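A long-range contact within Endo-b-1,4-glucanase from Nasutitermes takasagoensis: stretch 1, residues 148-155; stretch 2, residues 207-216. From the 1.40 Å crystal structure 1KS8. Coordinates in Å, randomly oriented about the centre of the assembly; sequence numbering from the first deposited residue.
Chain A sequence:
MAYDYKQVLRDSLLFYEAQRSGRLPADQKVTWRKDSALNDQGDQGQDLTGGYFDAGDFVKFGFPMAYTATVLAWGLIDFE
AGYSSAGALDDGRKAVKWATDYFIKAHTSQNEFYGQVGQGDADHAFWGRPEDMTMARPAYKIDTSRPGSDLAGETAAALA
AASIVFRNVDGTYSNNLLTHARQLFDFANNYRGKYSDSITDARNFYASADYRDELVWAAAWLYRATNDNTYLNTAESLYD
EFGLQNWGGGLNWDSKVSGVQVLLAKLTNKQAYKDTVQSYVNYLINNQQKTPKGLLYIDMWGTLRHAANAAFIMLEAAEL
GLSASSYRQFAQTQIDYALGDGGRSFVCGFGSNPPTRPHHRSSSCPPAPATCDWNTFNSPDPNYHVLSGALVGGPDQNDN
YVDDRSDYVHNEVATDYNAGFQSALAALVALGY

Stretch 1 (148-155) GSDLAGET
Stretch 2 207-216: ASADYRDELV

Two helix N-termini pack side by side in this contact, joined by one direct hydrogen bond and one water bridge, with two carboxyl groups close together, across a small, largely buried interface of 389 Å², both sides summed.

Stretch 1 is helical from Ser-149 to Thr-155, with Gly-148 (phi/psi -166/75) at the N-cap and i to i+4 bonds beginning at Ala-152 N to Gly-148 O (2.9 Å). Stretch 2 runs extended through Ala-207 and Ser-208 (psi 144 in both), turns at Ala-209 (-104/-94) and Asp-210 (-130/100), and is helical by Asp-213. The axes of the two helices approach to 8.0 Å with their N-to-C directions 25° apart. Register is set by Asp-150 CA and Tyr-211 CA, 4.5 Å from each other.

Asp-210, whose CB points away from stretch 1, caps the turn that leads into the helix of stretch 2. With chi1 t, its OD2 accepts from Arg-212 N (3.2 Å), a capping bond, and from Arg-212 NH1 (2.9 Å), which also makes a salt bridge.

Asp-150 is central. Chi1 of 37° (p) and chi2 of 10° place OD1 2.9 Å from Leu-151 N, which donates to it, while OD2 accepts from Ser-208 OG at 2.6 Å; Ser-208 (chi1 m) directs its CB toward stretch 1. A water donates to Asp-150 OD2 (2.9 Å) and accepts from Ala-209 N (2.8 Å), so one carboxylate oxygen ties both a side chain and the backbone of the incoming loop.

On stretch 1, Ser-149 and Gly-153 present little bulk to stretch 2, which supplies the larger Tyr-211, Glu-214 and Leu-215. Ser-149 (chi1 m) brings its CB within 3.6 Å of Tyr-211 CD1, and its OG lies over one face of that ring, oriented by chi1 70° and chi2 72°. Tyr-211 CB also packs 3.6 Å from Asp-150 CB. Leu-215 (m, t) adds an apolar edge, its CD2 4.3 Å from Ser-149 CB. At Gly-153 (-65/-47) the absence of a side chain matters: an ideal CB would point toward stretch 2 and sit only 3.3 Å from Glu-214 O.

Glu-214 has the largest covered area, 92 Å². Its CB points toward stretch 1; chi1 of -72° puts Glu-214 CG 3.5 Å from Asp-150 CA, and chi2 of -58° and chi3 of -41° then bring OE1 to 4.0 Å from Gly-153 C. Glu-154 (chi -172°, 60°, 52°) starts sideways, but its end comes nearer, leaving Glu-154 OE1 2.6 Å from Glu-214 OE1. Carboxyl oxygens this close suggest that one acid is protonated.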

# COMPACT_ATOMS: atom_id res chain seq x y z
N GLY A 148 -14.77 12.87 -4.10
CA GLY A 148 -13.41 12.35 -4.08
C GLY A 148 -13.38 11.06 -4.88
O GLY A 148 -13.32 9.97 -4.31
N SER A 149 -13.44 11.20 -6.21
CA SER A 149 -13.44 10.05 -7.11
C SER A 149 -12.23 9.15 -6.94
O SER A 149 -12.34 7.93 -7.06
CB SER A 149 -13.52 10.52 -8.56
OG SER A 149 -14.66 11.33 -8.76
N ASP A 150 -11.07 9.75 -6.69
CA ASP A 150 -9.86 8.95 -6.52
C ASP A 150 -9.89 8.13 -5.24
O ASP A 150 -9.60 6.94 -5.25
CB ASP A 150 -8.59 9.83 -6.57
CG ASP A 150 -8.77 11.19 -5.91
OD1 ASP A 150 -9.78 11.44 -5.23
OD2 ASP A 150 -7.85 12.03 -6.07
N LEU A 151 -10.27 8.77 -4.13
CA LEU A 151 -10.35 8.08 -2.84
C LEU A 151 -11.43 7.01 -2.85
O LEU A 151 -11.20 5.88 -2.44
CB LEU A 151 -10.63 9.09 -1.73
CG LEU A 151 -10.90 8.52 -0.34
CD1 LEU A 151 -9.67 7.77 0.17
CD2 LEU A 151 -11.27 9.65 0.61
N ALA A 152 -12.63 7.38 -3.31
CA ALA A 152 -13.74 6.44 -3.36
C ALA A 152 -13.43 5.31 -4.35
O ALA A 152 -13.76 4.15 -4.10
CB ALA A 152 -15.02 7.17 -3.78
N GLY A 153 -12.80 5.67 -5.46
CA GLY A 153 -12.45 4.68 -6.46
C GLY A 153 -11.43 3.67 -5.98
O GLY A 153 -11.60 2.47 -6.18
N GLU A 154 -10.36 4.14 -5.35
CA GLU A 154 -9.34 3.22 -4.86
C GLU A 154 -9.92 2.32 -3.78
O GLU A 154 -9.58 1.14 -3.70
CB GLU A 154 -8.13 3.97 -4.31
CG GLU A 154 -6.94 3.07 -3.98
CD GLU A 154 -6.43 2.31 -5.19
OE1 GLU A 154 -6.17 2.96 -6.23
OE2 GLU A 154 -6.29 1.07 -5.12
N THR A 155 -10.79 2.88 -2.95
CA THR A 155 -11.40 2.09 -1.89
C THR A 155 -12.33 1.04 -2.49
O THR A 155 -12.38 -0.09 -2.02
CB THR A 155 -12.17 3.00 -0.91
OG1 THR A 155 -11.28 3.98 -0.38
CG2 THR A 155 -12.73 2.17 0.25
N ALA A 207 -1.71 14.45 -1.86
CA ALA A 207 -2.49 15.21 -2.83
C ALA A 207 -2.97 14.41 -4.03
O ALA A 207 -2.27 13.53 -4.53
CB ALA A 207 -1.69 16.42 -3.30
N SER A 208 -4.17 14.74 -4.49
CA SER A 208 -4.75 14.10 -5.66
C SER A 208 -3.94 14.52 -6.88
O SER A 208 -3.46 15.65 -6.96
CB SER A 208 -6.20 14.58 -5.87
OG SER A 208 -7.06 14.17 -4.83
N ALA A 209 -3.79 13.60 -7.83
CA ALA A 209 -3.07 13.88 -9.07
C ALA A 209 -4.18 14.03 -10.11
O ALA A 209 -4.74 15.12 -10.28
CB ALA A 209 -2.15 12.72 -9.42
N ASP A 210 -4.49 12.94 -10.80
CA ASP A 210 -5.55 12.94 -11.80
C ASP A 210 -6.41 11.73 -11.46
O ASP A 210 -6.06 10.59 -11.78
CB ASP A 210 -4.96 12.81 -13.21
CG ASP A 210 -6.00 13.00 -14.29
OD1 ASP A 210 -5.62 13.38 -15.42
OD2 ASP A 210 -7.20 12.75 -14.03
N TYR A 211 -7.53 11.99 -10.79
CA TYR A 211 -8.43 10.93 -10.34
C TYR A 211 -8.99 10.00 -11.41
O TYR A 211 -9.51 8.93 -11.08
CB TYR A 211 -9.60 11.55 -9.56
CG TYR A 211 -10.57 12.36 -10.39
CD1 TYR A 211 -11.46 11.73 -11.27
CD2 TYR A 211 -10.62 13.75 -10.29
CE1 TYR A 211 -12.36 12.47 -12.04
CE2 TYR A 211 -11.52 14.50 -11.05
CZ TYR A 211 -12.38 13.85 -11.92
OH TYR A 211 -13.27 14.59 -12.67
N ARG A 212 -8.90 10.40 -12.67
CA ARG A 212 -9.45 9.59 -13.75
C ARG A 212 -8.96 8.15 -13.85
O ARG A 212 -9.74 7.25 -14.19
CB ARG A 212 -9.25 10.33 -15.08
CG ARG A 212 -10.01 11.64 -15.11
CD ARG A 212 -9.71 12.48 -16.34
NE ARG A 212 -10.45 13.74 -16.32
CZ ARG A 212 -10.29 14.68 -15.39
NH1 ARG A 212 -9.42 14.52 -14.41
NH2 ARG A 212 -11.02 15.79 -15.44
N ASP A 213 -7.69 7.89 -13.55
CA ASP A 213 -7.19 6.52 -13.62
C ASP A 213 -7.84 5.64 -12.56
O ASP A 213 -7.98 4.43 -12.75
CB ASP A 213 -5.66 6.49 -13.48
CG ASP A 213 -5.18 7.02 -12.16
OD1 ASP A 213 -5.65 8.10 -11.74
OD2 ASP A 213 -4.31 6.38 -11.53
N GLU A 214 -8.27 6.24 -11.46
CA GLU A 214 -8.92 5.51 -10.38
C GLU A 214 -10.28 4.95 -10.80
O GLU A 214 -10.68 3.87 -10.37
CB GLU A 214 -9.11 6.41 -9.16
CG GLU A 214 -7.83 6.74 -8.41
CD GLU A 214 -7.12 5.50 -7.93
OE1 GLU A 214 -7.81 4.57 -7.46
OE2 GLU A 214 -5.87 5.46 -8.02
N LEU A 215 -10.99 5.70 -11.63
CA LEU A 215 -12.30 5.25 -12.10
C LEU A 215 -12.15 4.00 -12.96
O LEU A 215 -12.94 3.06 -12.87
CB LEU A 215 -12.99 6.36 -12.90
CG LEU A 215 -13.41 7.58 -12.07
CD1 LEU A 215 -13.97 8.67 -12.98
CD2 LEU A 215 -14.45 7.16 -11.04
N VAL A 216 -11.11 3.98 -13.80
CA VAL A 216 -10.85 2.83 -14.66
C VAL A 216 -10.39 1.64 -13.82
O VAL A 216 -10.82 0.51 -14.02
CB VAL A 216 -9.76 3.16 -15.71
CG1 VAL A 216 -9.55 1.97 -16.63
CG2 VAL A 216 -10.15 4.39 -16.51
O HOH W 1 -5.57 11.42 -7.75